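Local coordinates for NANS (YJHS), A 9-O-acetyl N-acetylneuraminic acid esterase (Escherichia coli O157:H7 EDL933, PDB 3PT5), which removes the 9-O-acetyl group from 9-O-acetyl-N-acetylneuraminate, an esterase reaction that probably lets the bacterium grow on this host-derived sialic acid, at residues V186-G191 with W233-T238; Q29-A34 with Q190-L195; V268-Q273 with S323-E328; L24-Q29 with I124-C129; H206-V211 with N259-N264. All blocks are in the same frame, centred on the assembly; numbering follows the deposited sequence.

Contact 1: residues V186-G191 with W233-T238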
# COMPACT_ATOMS: atom_id res chain seq x y z
N VAL A 186 3.20 -9.93 -1.72
CA VAL A 186 2.15 -8.92 -1.58
C VAL A 186 2.28 -8.29 -0.20
O VAL A 186 2.37 -8.99 0.80
CB VAL A 186 0.75 -9.56 -1.71
CG1 VAL A 186 -0.38 -8.53 -1.48
CG2 VAL A 186 0.57 -10.26 -3.07
N CYS A 187 2.30 -6.96 -0.15
CA CYS A 187 2.13 -6.21 1.09
C CYS A 187 0.67 -5.84 1.16
O CYS A 187 0.18 -5.05 0.38
CB CYS A 187 3.01 -4.95 1.10
SG CYS A 187 4.77 -5.37 1.06
N TRP A 188 -0.01 -6.43 2.13
CA TRP A 188 -1.47 -6.31 2.30
C TRP A 188 -1.75 -5.61 3.62
O TRP A 188 -1.30 -6.10 4.64
CB TRP A 188 -2.02 -7.73 2.38
CG TRP A 188 -3.47 -7.83 2.64
CD1 TRP A 188 -4.06 -8.17 3.82
CD2 TRP A 188 -4.55 -7.56 1.71
NE1 TRP A 188 -5.44 -8.16 3.68
CE2 TRP A 188 -5.76 -7.77 2.41
CE3 TRP A 188 -4.61 -7.14 0.37
CZ2 TRP A 188 -7.02 -7.60 1.81
CZ3 TRP A 188 -5.87 -6.96 -0.23
CH2 TRP A 188 -7.05 -7.21 0.49
N MET A 189 -2.53 -4.52 3.61
CA MET A 189 -3.01 -3.94 4.87
C MET A 189 -4.45 -3.65 4.67
O MET A 189 -4.80 -2.74 3.94
CB MET A 189 -2.28 -2.64 5.26
CG MET A 189 -0.85 -2.93 5.65
SD MET A 189 0.17 -1.53 6.00
CE MET A 189 -0.54 -0.95 7.54
N GLN A 190 -5.28 -4.47 5.30
CA GLN A 190 -6.72 -4.38 5.14
C GLN A 190 -7.41 -5.04 6.32
O GLN A 190 -6.89 -5.98 6.92
CB GLN A 190 -7.12 -5.09 3.86
CG GLN A 190 -8.53 -4.79 3.39
CD GLN A 190 -9.56 -5.64 4.09
OE1 GLN A 190 -9.28 -6.78 4.44
NE2 GLN A 190 -10.77 -5.11 4.27
N GLY A 191 -8.58 -4.51 6.65
CA GLY A 191 -9.44 -5.11 7.66
C GLY A 191 -10.29 -4.10 8.37
O GLY A 191 -11.37 -4.44 8.88
N TRP A 233 2.32 -13.27 1.49
CA TRP A 233 1.51 -12.11 1.81
C TRP A 233 2.00 -11.59 3.15
O TRP A 233 1.87 -12.25 4.17
CB TRP A 233 0.02 -12.46 1.90
CG TRP A 233 -0.58 -12.63 0.55
CD1 TRP A 233 -0.12 -13.47 -0.42
CD2 TRP A 233 -1.74 -11.98 0.01
NE1 TRP A 233 -0.92 -13.38 -1.54
CE2 TRP A 233 -1.93 -12.47 -1.30
CE3 TRP A 233 -2.64 -11.02 0.51
CZ2 TRP A 233 -2.98 -12.03 -2.13
CZ3 TRP A 233 -3.70 -10.59 -0.31
CH2 TRP A 233 -3.85 -11.10 -1.61
N PHE A 234 2.55 -10.38 3.12
CA PHE A 234 2.97 -9.67 4.32
C PHE A 234 1.83 -8.80 4.77
O PHE A 234 1.48 -7.81 4.12
CB PHE A 234 4.22 -8.85 4.02
CG PHE A 234 5.35 -9.68 3.53
CD1 PHE A 234 6.17 -10.37 4.43
CD2 PHE A 234 5.56 -9.81 2.16
CE1 PHE A 234 7.24 -11.16 3.95
CE2 PHE A 234 6.61 -10.59 1.68
CZ PHE A 234 7.44 -11.28 2.58
N CYS A 235 1.17 -9.25 5.82
CA CYS A 235 -0.09 -8.63 6.22
C CYS A 235 0.18 -7.70 7.40
O CYS A 235 0.62 -8.14 8.47
CB CYS A 235 -1.10 -9.71 6.59
SG CYS A 235 -1.47 -10.79 5.24
N GLY A 236 -0.05 -6.41 7.21
CA GLY A 236 0.27 -5.43 8.23
C GLY A 236 -0.84 -5.19 9.22
O GLY A 236 -2.03 -5.36 8.93
N ASP A 237 -0.44 -4.74 10.39
CA ASP A 237 -1.35 -4.38 11.47
C ASP A 237 -2.09 -3.05 11.16
O ASP A 237 -1.95 -2.46 10.07
CB ASP A 237 -0.52 -4.27 12.76
CG ASP A 237 -1.32 -4.58 14.04
OD1 ASP A 237 -2.56 -4.77 13.98
OD2 ASP A 237 -0.68 -4.62 15.12
N THR A 238 -2.89 -2.60 12.11
CA THR A 238 -3.64 -1.35 11.95
C THR A 238 -3.32 -0.43 13.14
O THR A 238 -2.48 -0.77 13.98
CB THR A 238 -5.15 -1.62 11.80
OG1 THR A 238 -5.83 -0.39 11.50
CG2 THR A 238 -5.73 -2.26 13.03
O HOH W 1 -3.69 -6.36 7.06
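W188 holds CG anti to its backbone N (chi1 176°), whereas W233 turns CG beside its own N (chi1 -76°). Both indoles thereby lie side by side on one face of the sheet, where strand 182-189 runs parallel to strand 233-236. Their six-membered rings meet obliquely, planes at 54°, with W233 CZ3 3.6 Å from W188 CE3. V186 CB sits over the centre of the W233 indole, 3.9 Å from the centroid of its five-membered ring, a CH-pi contact. C235 adds an oblique sulfur-aromatic contact, SG lying 3.9 Å from W188 CD1. M189 CG packs 3.8 Å from G236 CA.

The backbone of W188 is held at both ends. Its N donates to F234 O at 2.8 Å, and its O accepts from G236 N at 2.9 Å. Two residues before W188, F234 N donates to V186 O at 2.7 Å, nearly along the C=O axis. Past the last bridge, water 1 accepts from Q190 N and donates to G236 O. W188 NE1 is hydrogen-bonded to Y257 OH. In this buried core, strand pairing satisfies both N and O of W188, water 1 serves Q190 N and G236 O, and Y257 takes up the indole N-H of W188.

Contact 2: residues Q29-A34 with Q190-L195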
# COMPACT_ATOMS: atom_id res chain seq x y z
N GLN A 29 -6.66 -1.48 2.01
CA GLN A 29 -7.43 -0.25 2.17
C GLN A 29 -6.54 0.92 2.60
O GLN A 29 -5.35 0.91 2.29
CB GLN A 29 -8.71 -0.46 2.97
CG GLN A 29 -8.58 -0.86 4.43
CD GLN A 29 -9.92 -1.36 4.96
OE1 GLN A 29 -10.09 -2.54 5.19
NE2 GLN A 29 -10.90 -0.46 5.08
N SER A 30 -7.09 1.92 3.28
CA SER A 30 -6.39 3.18 3.49
C SER A 30 -4.98 3.08 4.05
O SER A 30 -4.11 3.83 3.64
CB SER A 30 -7.21 4.15 4.34
OG SER A 30 -7.40 3.64 5.64
N ASN A 31 -4.76 2.17 5.01
CA ASN A 31 -3.44 2.16 5.67
C ASN A 31 -2.33 1.49 4.86
O ASN A 31 -1.16 1.59 5.22
CB ASN A 31 -3.55 1.64 7.11
CG ASN A 31 -4.06 2.71 8.05
OD1 ASN A 31 -3.59 3.86 7.98
ND2 ASN A 31 -5.06 2.38 8.88
N ALA A 32 -2.69 0.91 3.73
CA ALA A 32 -1.73 0.35 2.78
C ALA A 32 -1.20 1.42 1.82
O ALA A 32 -0.17 1.23 1.19
CB ALA A 32 -2.37 -0.75 1.97
N MET A 33 -1.93 2.54 1.75
CA MET A 33 -1.68 3.54 0.72
C MET A 33 -1.47 4.93 1.32
O MET A 33 -1.20 5.07 2.50
CB MET A 33 -2.84 3.54 -0.28
CG MET A 33 -4.22 3.63 0.35
SD MET A 33 -5.51 3.82 -0.90
CE MET A 33 -5.15 5.48 -1.51
N ALA A 34 -1.58 5.96 0.49
CA ALA A 34 -1.18 7.28 0.90
C ALA A 34 -2.28 7.98 1.70
O ALA A 34 -3.07 8.73 1.15
CB ALA A 34 -0.79 8.10 -0.36
N GLN A 190 -5.28 -4.47 5.30
CA GLN A 190 -6.72 -4.38 5.14
C GLN A 190 -7.41 -5.04 6.32
O GLN A 190 -6.89 -5.98 6.92
CB GLN A 190 -7.12 -5.09 3.86
CG GLN A 190 -8.53 -4.79 3.39
CD GLN A 190 -9.56 -5.64 4.09
OE1 GLN A 190 -9.28 -6.78 4.44
NE2 GLN A 190 -10.77 -5.11 4.27
N GLY A 191 -8.58 -4.51 6.65
CA GLY A 191 -9.44 -5.11 7.66
C GLY A 191 -10.29 -4.10 8.37
O GLY A 191 -11.37 -4.44 8.88
N GLU A 192 -9.82 -2.86 8.40
CA GLU A 192 -10.43 -1.81 9.24
C GLU A 192 -11.95 -1.72 9.08
O GLU A 192 -12.67 -1.72 10.07
CB GLU A 192 -9.86 -0.45 8.86
CG GLU A 192 -8.44 -0.18 9.41
CD GLU A 192 -7.32 -0.65 8.50
OE1 GLU A 192 -7.57 -1.31 7.47
OE2 GLU A 192 -6.13 -0.36 8.85
N PHE A 193 -12.42 -1.60 7.85
CA PHE A 193 -13.89 -1.41 7.67
C PHE A 193 -14.66 -2.66 8.04
O PHE A 193 -15.78 -2.59 8.57
CB PHE A 193 -14.24 -0.94 6.27
CG PHE A 193 -14.20 0.55 6.12
CD1 PHE A 193 -13.32 1.32 6.88
CD2 PHE A 193 -15.04 1.20 5.22
CE1 PHE A 193 -13.28 2.69 6.75
CE2 PHE A 193 -15.01 2.58 5.09
CZ PHE A 193 -14.14 3.32 5.85
N ASP A 194 -14.05 -3.81 7.80
CA ASP A 194 -14.70 -5.08 8.18
C ASP A 194 -14.84 -5.24 9.70
O ASP A 194 -15.73 -5.94 10.17
CB ASP A 194 -13.99 -6.28 7.55
CG ASP A 194 -14.27 -6.39 6.05
OD1 ASP A 194 -15.46 -6.43 5.66
OD2 ASP A 194 -13.31 -6.46 5.26
N LEU A 195 -13.98 -4.58 10.47
CA LEU A 195 -14.09 -4.59 11.93
C LEU A 195 -15.41 -4.04 12.42
O LEU A 195 -15.86 -4.36 13.52
CB LEU A 195 -13.00 -3.75 12.58
CG LEU A 195 -11.55 -4.15 12.38
CD1 LEU A 195 -10.65 -3.04 12.91
CD2 LEU A 195 -11.29 -5.44 13.10
O HOH W 2 -5.56 -0.61 5.61
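Amide hydrogen bonds converge on Q29 OE1. Q29 CG takes the crowded position between backbone N and carbonyl carbon (chi1 65°), and the chain then runs extended to its tip. There G191 N donates to OE1 at 2.9 Å, from above the carbonyl plane. Q190 NE2 adds a weak, bent bond to Q29 OE1 at 2.8 Å, the planes of the two side-chain amides nearly parallel. Q190 NE2 also gives a straighter bond to D194 OD2, and Q190 OE1 is hydrogen-bonded to H203 NE2.

The carboxylate of E192 makes the second polar group. N31 ND2 points at E192 OE2 in an almost straight bond of 2.9 Å (177°), reaching it from above the carboxylate plane. T238 OG1 shares that oxygen. Water 2 donates to E192 OE1 and accepts from N31 N.

Packing fills the rest. Q29 CG slides past E192 OE1 at 3.2 Å, and Q29 NE2 rests obliquely 3.5 Å from F193 CD1. In SGNH hydrolases, loops at this end of the sheet line the active site, and S30, beside Q29, probably stands in the place of the family's nucleophilic serine. E192 is buried yet well supplied with partners, so its carboxylate is probably ionised and fixed in rotation.

Contact 3: residues V268-Q273 with S323-E328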
# COMPACT_ATOMS: atom_id res chain seq x y z
N VAL A 268 2.87 -8.56 9.99
CA VAL A 268 3.83 -7.50 10.20
C VAL A 268 3.25 -6.48 11.17
O VAL A 268 2.26 -5.85 10.85
CB VAL A 268 4.23 -6.80 8.85
CG1 VAL A 268 5.20 -5.69 9.12
CG2 VAL A 268 4.81 -7.80 7.87
N ASP A 269 3.85 -6.30 12.35
CA ASP A 269 3.34 -5.29 13.26
C ASP A 269 4.33 -4.18 13.58
O ASP A 269 5.50 -4.26 13.19
CB ASP A 269 2.71 -5.93 14.51
CG ASP A 269 3.71 -6.61 15.39
OD1 ASP A 269 4.91 -6.69 15.07
OD2 ASP A 269 3.26 -7.08 16.48
N PHE A 270 3.87 -3.11 14.25
CA PHE A 270 4.67 -1.89 14.35
C PHE A 270 4.85 -1.38 15.76
O PHE A 270 5.73 -0.55 16.02
CB PHE A 270 3.99 -0.77 13.53
CG PHE A 270 3.48 -1.25 12.19
CD1 PHE A 270 4.36 -1.73 11.24
CD2 PHE A 270 2.09 -1.24 11.89
CE1 PHE A 270 3.91 -2.19 10.00
CE2 PHE A 270 1.62 -1.72 10.63
CZ PHE A 270 2.55 -2.19 9.69
N GLN A 271 3.98 -1.82 16.67
CA GLN A 271 4.09 -1.31 18.01
C GLN A 271 3.68 -2.33 19.06
O GLN A 271 3.15 -3.41 18.73
CB GLN A 271 3.39 0.04 18.16
CG GLN A 271 1.95 0.06 17.87
CD GLN A 271 1.36 1.47 17.53
OE1 GLN A 271 0.36 1.51 16.85
NE2 GLN A 271 1.93 2.58 18.05
N GLN A 272 3.94 -1.96 20.31
CA GLN A 272 3.63 -2.81 21.45
C GLN A 272 2.15 -2.82 21.77
O GLN A 272 1.38 -1.90 21.40
CB GLN A 272 4.41 -2.32 22.68
CG GLN A 272 5.96 -2.36 22.58
CD GLN A 272 6.58 -3.67 23.11
OE1 GLN A 272 5.95 -4.43 23.84
NE2 GLN A 272 7.80 -3.93 22.70
N GLN A 273 1.74 -3.85 22.48
CA GLN A 273 0.38 -3.93 22.97
C GLN A 273 -0.05 -2.68 23.74
O GLN A 273 0.65 -2.23 24.65
CB GLN A 273 0.26 -5.15 23.85
CG GLN A 273 -1.04 -5.87 23.72
CD GLN A 273 -1.08 -7.09 24.58
OE1 GLN A 273 -0.87 -8.21 24.10
NE2 GLN A 273 -1.31 -6.90 25.88
N SER A 323 7.60 1.14 7.13
CA SER A 323 8.41 0.62 6.05
C SER A 323 9.59 -0.18 6.57
O SER A 323 9.95 -1.16 5.95
CB SER A 323 8.85 1.73 5.09
OG SER A 323 9.37 2.81 5.84
N ASP A 324 10.13 0.18 7.75
CA ASP A 324 11.17 -0.65 8.39
C ASP A 324 10.69 -2.07 8.58
O ASP A 324 11.39 -3.01 8.26
CB ASP A 324 11.57 -0.09 9.76
CG ASP A 324 12.45 1.13 9.68
OD1 ASP A 324 13.00 1.42 8.60
OD2 ASP A 324 12.60 1.80 10.74
N ARG A 325 9.47 -2.21 9.12
CA ARG A 325 9.02 -3.54 9.56
C ARG A 325 8.68 -4.41 8.35
O ARG A 325 8.95 -5.63 8.35
CB ARG A 325 7.85 -3.41 10.54
CG ARG A 325 8.25 -2.88 11.90
CD ARG A 325 9.10 -3.94 12.67
NE ARG A 325 8.26 -4.88 13.41
CZ ARG A 325 8.65 -6.06 13.93
NH1 ARG A 325 9.87 -6.53 13.74
NH2 ARG A 325 7.78 -6.79 14.62
N PHE A 326 8.09 -3.82 7.32
CA PHE A 326 7.88 -4.60 6.09
C PHE A 326 9.18 -5.07 5.48
O PHE A 326 9.27 -6.22 5.09
CB PHE A 326 7.09 -3.81 5.03
CG PHE A 326 5.60 -3.91 5.23
CD1 PHE A 326 4.90 -2.87 5.83
CD2 PHE A 326 4.92 -5.05 4.82
CE1 PHE A 326 3.52 -2.97 6.05
CE2 PHE A 326 3.53 -5.15 5.03
CZ PHE A 326 2.85 -4.11 5.67
N VAL A 327 10.16 -4.16 5.37
CA VAL A 327 11.43 -4.52 4.77
C VAL A 327 12.12 -5.62 5.60
O VAL A 327 12.67 -6.56 5.02
CB VAL A 327 12.32 -3.28 4.52
CG1 VAL A 327 13.74 -3.68 4.11
CG2 VAL A 327 11.63 -2.37 3.45
N GLU A 328 12.10 -5.51 6.92
CA GLU A 328 12.66 -6.57 7.77
C GLU A 328 11.99 -7.93 7.43
O GLU A 328 12.66 -8.97 7.31
CB GLU A 328 12.43 -6.27 9.24
CG GLU A 328 13.17 -5.09 9.85
CD GLU A 328 12.54 -4.67 11.19
OE1 GLU A 328 12.02 -5.58 11.91
OE2 GLU A 328 12.52 -3.45 11.52
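R325 NE is held by one short bond, 2.8 Å to D269 O, and its guanidinium is gripped three times in all. NH2 donates to D269 OD1 at 2.9 Å, meeting that oxygen nearly along its C-O axis. NH1 reaches along its own helix at 3.0 Å to E328 OE1, which accepts with its syn lone pair. Both carboxylate bonds are salt bridges. All three acceptors lie in or near the guanidinium plane, so the orientation of the group is fixed and it cannot easily rotate. Bends at chi2 (-69°) and chi3 (-87°) curl the arginine over the chain at D269, which it holds side-on by two atoms.

Beneath this network the packing is apolar. V268 CG1 stands over the centre of the F326 ring, 4.2 Å from its centroid, in a CH-pi contact. F270 turns its edge to the helix, with CD1 3.9 Å from R325 CB. Its CZ lies 3.8 Å from F326 CE1. F326 also reaches C187 and M189 of strand 182-189.

The contact ties the end of strand 265-268 and the loop after it to helix 315-335. One positive charge is shared between two carboxylates, so the network carries a net negative charge if all are ionised.

Contact 4: residues L24-Q29 with I124-C129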
# COMPACT_ATOMS: atom_id res chain seq x y z
N LEU A 24 6.88 -6.04 -6.23
CA LEU A 24 6.15 -6.14 -4.97
C LEU A 24 4.78 -5.52 -5.19
O LEU A 24 4.69 -4.39 -5.63
CB LEU A 24 6.91 -5.41 -3.86
CG LEU A 24 6.44 -5.52 -2.42
CD1 LEU A 24 6.74 -6.94 -1.84
CD2 LEU A 24 7.10 -4.44 -1.58
N THR A 25 3.72 -6.29 -4.92
CA THR A 25 2.35 -5.78 -5.01
C THR A 25 1.95 -5.20 -3.65
O THR A 25 2.28 -5.75 -2.64
CB THR A 25 1.38 -6.89 -5.41
OG1 THR A 25 1.70 -7.30 -6.75
CG2 THR A 25 -0.08 -6.41 -5.39
N VAL A 26 1.24 -4.07 -3.67
CA VAL A 26 0.81 -3.40 -2.45
C VAL A 26 -0.69 -3.26 -2.57
O VAL A 26 -1.17 -2.73 -3.57
CB VAL A 26 1.50 -2.02 -2.25
CG1 VAL A 26 1.03 -1.38 -0.95
CG2 VAL A 26 3.01 -2.23 -2.21
N ALA A 27 -1.43 -3.79 -1.59
CA ALA A 27 -2.89 -3.82 -1.74
C ALA A 27 -3.59 -3.72 -0.38
O ALA A 27 -2.96 -3.87 0.69
CB ALA A 27 -3.30 -5.11 -2.46
N GLY A 28 -4.90 -3.44 -0.43
CA GLY A 28 -5.69 -3.30 0.75
C GLY A 28 -6.50 -2.03 0.79
O GLY A 28 -6.91 -1.53 -0.25
N GLN A 29 -6.66 -1.48 2.01
CA GLN A 29 -7.43 -0.25 2.17
C GLN A 29 -6.54 0.92 2.60
O GLN A 29 -5.35 0.91 2.29
CB GLN A 29 -8.71 -0.46 2.97
CG GLN A 29 -8.58 -0.86 4.43
CD GLN A 29 -9.92 -1.36 4.96
OE1 GLN A 29 -10.09 -2.54 5.19
NE2 GLN A 29 -10.90 -0.46 5.08
N ILE A 124 13.21 -1.91 -8.59
CA ILE A 124 12.07 -2.36 -7.81
C ILE A 124 10.83 -1.81 -8.52
O ILE A 124 10.82 -0.63 -8.90
CB ILE A 124 12.09 -1.79 -6.34
CG1 ILE A 124 13.34 -2.24 -5.51
CG2 ILE A 124 10.79 -2.14 -5.63
CD1 ILE A 124 13.27 -3.66 -4.98
N LEU A 125 9.82 -2.66 -8.69
CA LEU A 125 8.58 -2.31 -9.38
C LEU A 125 7.43 -2.58 -8.44
O LEU A 125 7.13 -3.72 -8.13
CB LEU A 125 8.37 -3.12 -10.67
CG LEU A 125 7.08 -2.85 -11.46
CD1 LEU A 125 6.96 -1.39 -11.86
CD2 LEU A 125 6.97 -3.78 -12.68
N ILE A 126 6.80 -1.51 -7.96
CA ILE A 126 5.65 -1.65 -7.07
C ILE A 126 4.37 -1.71 -7.91
O ILE A 126 4.24 -0.99 -8.90
CB ILE A 126 5.59 -0.44 -6.09
CG1 ILE A 126 6.82 -0.42 -5.16
CG2 ILE A 126 4.28 -0.38 -5.30
CD1 ILE A 126 7.20 -1.72 -4.50
N VAL A 127 3.45 -2.58 -7.51
CA VAL A 127 2.14 -2.73 -8.15
C VAL A 127 1.05 -2.24 -7.15
O VAL A 127 0.60 -2.99 -6.31
CB VAL A 127 1.88 -4.20 -8.62
CG1 VAL A 127 0.54 -4.32 -9.38
CG2 VAL A 127 3.04 -4.71 -9.50
N PRO A 128 0.67 -0.94 -7.24
CA PRO A 128 -0.25 -0.38 -6.25
C PRO A 128 -1.70 -0.70 -6.61
O PRO A 128 -2.20 -0.29 -7.67
CB PRO A 128 0.08 1.13 -6.26
CG PRO A 128 0.72 1.38 -7.57
CD PRO A 128 1.20 0.08 -8.16
N CYS A 129 -2.34 -1.43 -5.69
CA CYS A 129 -3.74 -1.87 -5.84
C CYS A 129 -4.58 -1.64 -4.60
O CYS A 129 -5.29 -2.55 -4.18
CB CYS A 129 -3.79 -3.35 -6.25
SG CYS A 129 -2.84 -3.74 -7.73
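Strands 20-28 and 122-130 are parallel neighbours in the central sheet of the SGNH hydrolase fold, a three-layer alpha/beta/alpha sandwich with a mainly parallel sheet and helices on both faces. I126 carries the packing on the face it shares with L24 and V26. Its CB lies 4.1 Å from L24 O. CG2, anti to the backbone N, meets V26 CG2 at 3.8 Å. CG1 lies beside the backbone N (chi1 -65°), and a second bend (chi2 -47°) turns the tip toward L24. There CD1 touches L24 CB at 3.8 Å and L24 CD2 at 4.0 Å. The two side chains run alongside each other, pointing the same way.

T25 and V127 meet on the other face. The hydroxyl oxygen T25 OG1 packs 3.6 Å from V127 CB, and its polar partner is T171 OG1 of helix 162-176. That helix covers this face, with L167 against T25 and R170 against V127.

Four backbone bonds join the strands. L24 N donates to L125 O, and L24 O accepts from V127 N. V26 is gripped in the same two-sided way. Its N gives an almost straight bond to V127 O at 2.9 Å (176°), approaching from above that carbonyl plane. In return, C129 N donates to V26 O at 2.7 Å, nearly along the C=O axis. C129 O is buried with no polar partner in the model, and A27 CB packs against it at 3.7 Å.

Contact 5: residues H206-V211 with N259-N264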
# COMPACT_ATOMS: atom_id res chain seq x y z
N HIS A 206 -13.32 -15.11 3.73
CA HIS A 206 -13.28 -14.31 2.50
C HIS A 206 -11.85 -14.01 2.09
O HIS A 206 -11.50 -14.15 0.91
CB HIS A 206 -14.05 -12.98 2.63
CG HIS A 206 -15.53 -13.13 2.61
ND1 HIS A 206 -16.38 -12.38 3.40
CD2 HIS A 206 -16.33 -13.96 1.89
CE1 HIS A 206 -17.63 -12.74 3.17
NE2 HIS A 206 -17.63 -13.70 2.27
N PHE A 207 -11.05 -13.58 3.06
CA PHE A 207 -9.63 -13.31 2.83
C PHE A 207 -8.89 -14.57 2.36
O PHE A 207 -8.18 -14.54 1.34
CB PHE A 207 -8.97 -12.75 4.10
CG PHE A 207 -7.48 -12.59 3.98
CD1 PHE A 207 -6.93 -11.53 3.25
CD2 PHE A 207 -6.62 -13.52 4.56
CE1 PHE A 207 -5.55 -11.40 3.13
CE2 PHE A 207 -5.20 -13.39 4.42
CZ PHE A 207 -4.69 -12.34 3.73
N ASN A 208 -9.07 -15.68 3.09
CA ASN A 208 -8.38 -16.92 2.72
C ASN A 208 -8.75 -17.36 1.33
O ASN A 208 -7.88 -17.76 0.57
CB ASN A 208 -8.68 -18.04 3.70
CG ASN A 208 -7.96 -17.88 5.02
OD1 ASN A 208 -7.51 -16.79 5.39
ND2 ASN A 208 -7.82 -18.99 5.73
N HIS A 209 -10.03 -17.25 0.97
CA HIS A 209 -10.45 -17.65 -0.36
C HIS A 209 -9.83 -16.80 -1.46
O HIS A 209 -9.46 -17.28 -2.53
CB HIS A 209 -11.98 -17.64 -0.44
CG HIS A 209 -12.62 -18.76 0.33
ND1 HIS A 209 -13.90 -18.67 0.85
CD2 HIS A 209 -12.16 -19.99 0.67
CE1 HIS A 209 -14.20 -19.79 1.48
NE2 HIS A 209 -13.16 -20.61 1.38
N MET A 210 -9.66 -15.51 -1.17
CA MET A 210 -9.04 -14.61 -2.13
C MET A 210 -7.55 -14.87 -2.31
O MET A 210 -7.01 -14.80 -3.42
CB MET A 210 -9.28 -13.15 -1.74
CG MET A 210 -9.10 -12.24 -2.90
SD MET A 210 -9.27 -10.48 -2.54
CE MET A 210 -7.76 -10.16 -1.65
N VAL A 211 -6.88 -15.16 -1.21
CA VAL A 211 -5.47 -15.54 -1.29
C VAL A 211 -5.30 -16.84 -2.09
O VAL A 211 -4.44 -16.92 -2.94
CB VAL A 211 -4.84 -15.70 0.08
CG1 VAL A 211 -3.43 -16.19 -0.06
CG2 VAL A 211 -4.86 -14.37 0.84
N ASN A 259 -2.51 -16.46 12.62
CA ASN A 259 -2.77 -17.88 12.80
C ASN A 259 -3.45 -18.48 11.59
O ASN A 259 -4.32 -19.36 11.71
CB ASN A 259 -3.64 -18.10 14.05
CG ASN A 259 -2.97 -17.62 15.31
OD1 ASN A 259 -1.87 -18.06 15.65
ND2 ASN A 259 -3.62 -16.69 16.01
N ASN A 260 -3.03 -18.06 10.41
CA ASN A 260 -3.68 -18.50 9.19
C ASN A 260 -3.42 -19.98 8.85
O ASN A 260 -2.33 -20.49 9.12
CB ASN A 260 -3.24 -17.61 8.03
CG ASN A 260 -4.28 -17.54 6.96
OD1 ASN A 260 -4.36 -18.42 6.12
ND2 ASN A 260 -5.10 -16.51 6.99
N ILE A 261 -4.40 -20.64 8.25
CA ILE A 261 -4.24 -22.03 7.80
C ILE A 261 -3.40 -22.13 6.53
O ILE A 261 -2.79 -23.16 6.26
CB ILE A 261 -5.59 -22.77 7.61
CG1 ILE A 261 -6.51 -22.03 6.64
CG2 ILE A 261 -6.28 -22.97 8.96
CD1 ILE A 261 -6.54 -22.58 5.23
N LEU A 262 -3.32 -21.03 5.78
CA LEU A 262 -2.53 -21.02 4.55
C LEU A 262 -1.03 -20.78 4.80
O LEU A 262 -0.63 -20.15 5.79
CB LEU A 262 -3.05 -19.94 3.60
CG LEU A 262 -4.51 -20.05 3.16
CD1 LEU A 262 -4.97 -18.82 2.37
CD2 LEU A 262 -4.73 -21.34 2.36
N ALA A 263 -0.21 -21.30 3.90
CA ALA A 263 1.24 -21.12 3.99
C ALA A 263 1.62 -19.66 3.67
O ALA A 263 0.96 -19.00 2.85
CB ALA A 263 1.94 -22.06 3.00
N ASN A 264 2.68 -19.19 4.32
CA ASN A 264 3.34 -17.94 3.94
C ASN A 264 2.45 -16.72 4.09
O ASN A 264 2.44 -15.85 3.23
CB ASN A 264 3.93 -18.06 2.53
CG ASN A 264 5.01 -19.13 2.45
OD1 ASN A 264 5.66 -19.46 3.46
ND2 ASN A 264 5.20 -19.67 1.26
O HOH W 3 -6.89 -19.28 8.45
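The F207 ring carries V211 CG2 over one face, offset toward the rim. At its edge, near the ring plane, is N260 ND2, 4.0 Å from F207 CE2, with the amide turned 79° to the ring. The loop contains an Asx turn at N260, which faces helix 203-218. Y257 meets F207 edge-to-face, and W188 meets it obliquely. The amides of N208 and N260 come tip to tip, their planes 44° apart.

In the Asx turn, N260 holds CG anti to its backbone N (chi1 -153°), and its OD1 accepts from L262 N at 2.8 Å, in the carbonyl plane and on a lone pair. This leaves the other end of the same amide to face the helix. N260 ND2 donates to N208 OD1 at 2.9 Å, from above that carbonyl plane. N256 serves both groups, its ND2 being hydrogen-bonded to N208 OD1 and its O to N260 ND2. Water 3 joins helix and loop again, accepting from N208 ND2 at 2.9 Å and from I261 N at 2.8 Å.

Apolar atoms flank this polar centre. I261 CG1 lies against N208 ND2 at 3.4 Å. The contact thus packs the helix following strand 182-189 against the loop that leads into strand 265-268. L262 inserts one methyl, CD1, which rests 3.6 Å from N208 O and 3.9 Å from V211 CB.

Contacts 1 and 4 lie in one central sheet, centres about 11 Å apart, on neighbouring strands 182-189 and 20-28. Contact 2 shares Q29 with contact 4, and Q190 and G191 with contact 1. Contact 3 continues the sheet to edge strand 265-268; its centre is about 20 Å from that of contact 5. Along the chain, contact 4 closes before contact 1 opens, and the others close before contact 3 opens. The segments of contacts 1 and 5 alternate, as do those of 2 and 4. Contacts 1 and 4 hold the sheet, 3 and 5 attach helices 315-335 and 203-218 around strand 265-268, and contact 2 ties loops at the strand ends, where SGNH hydrolases carry the active site.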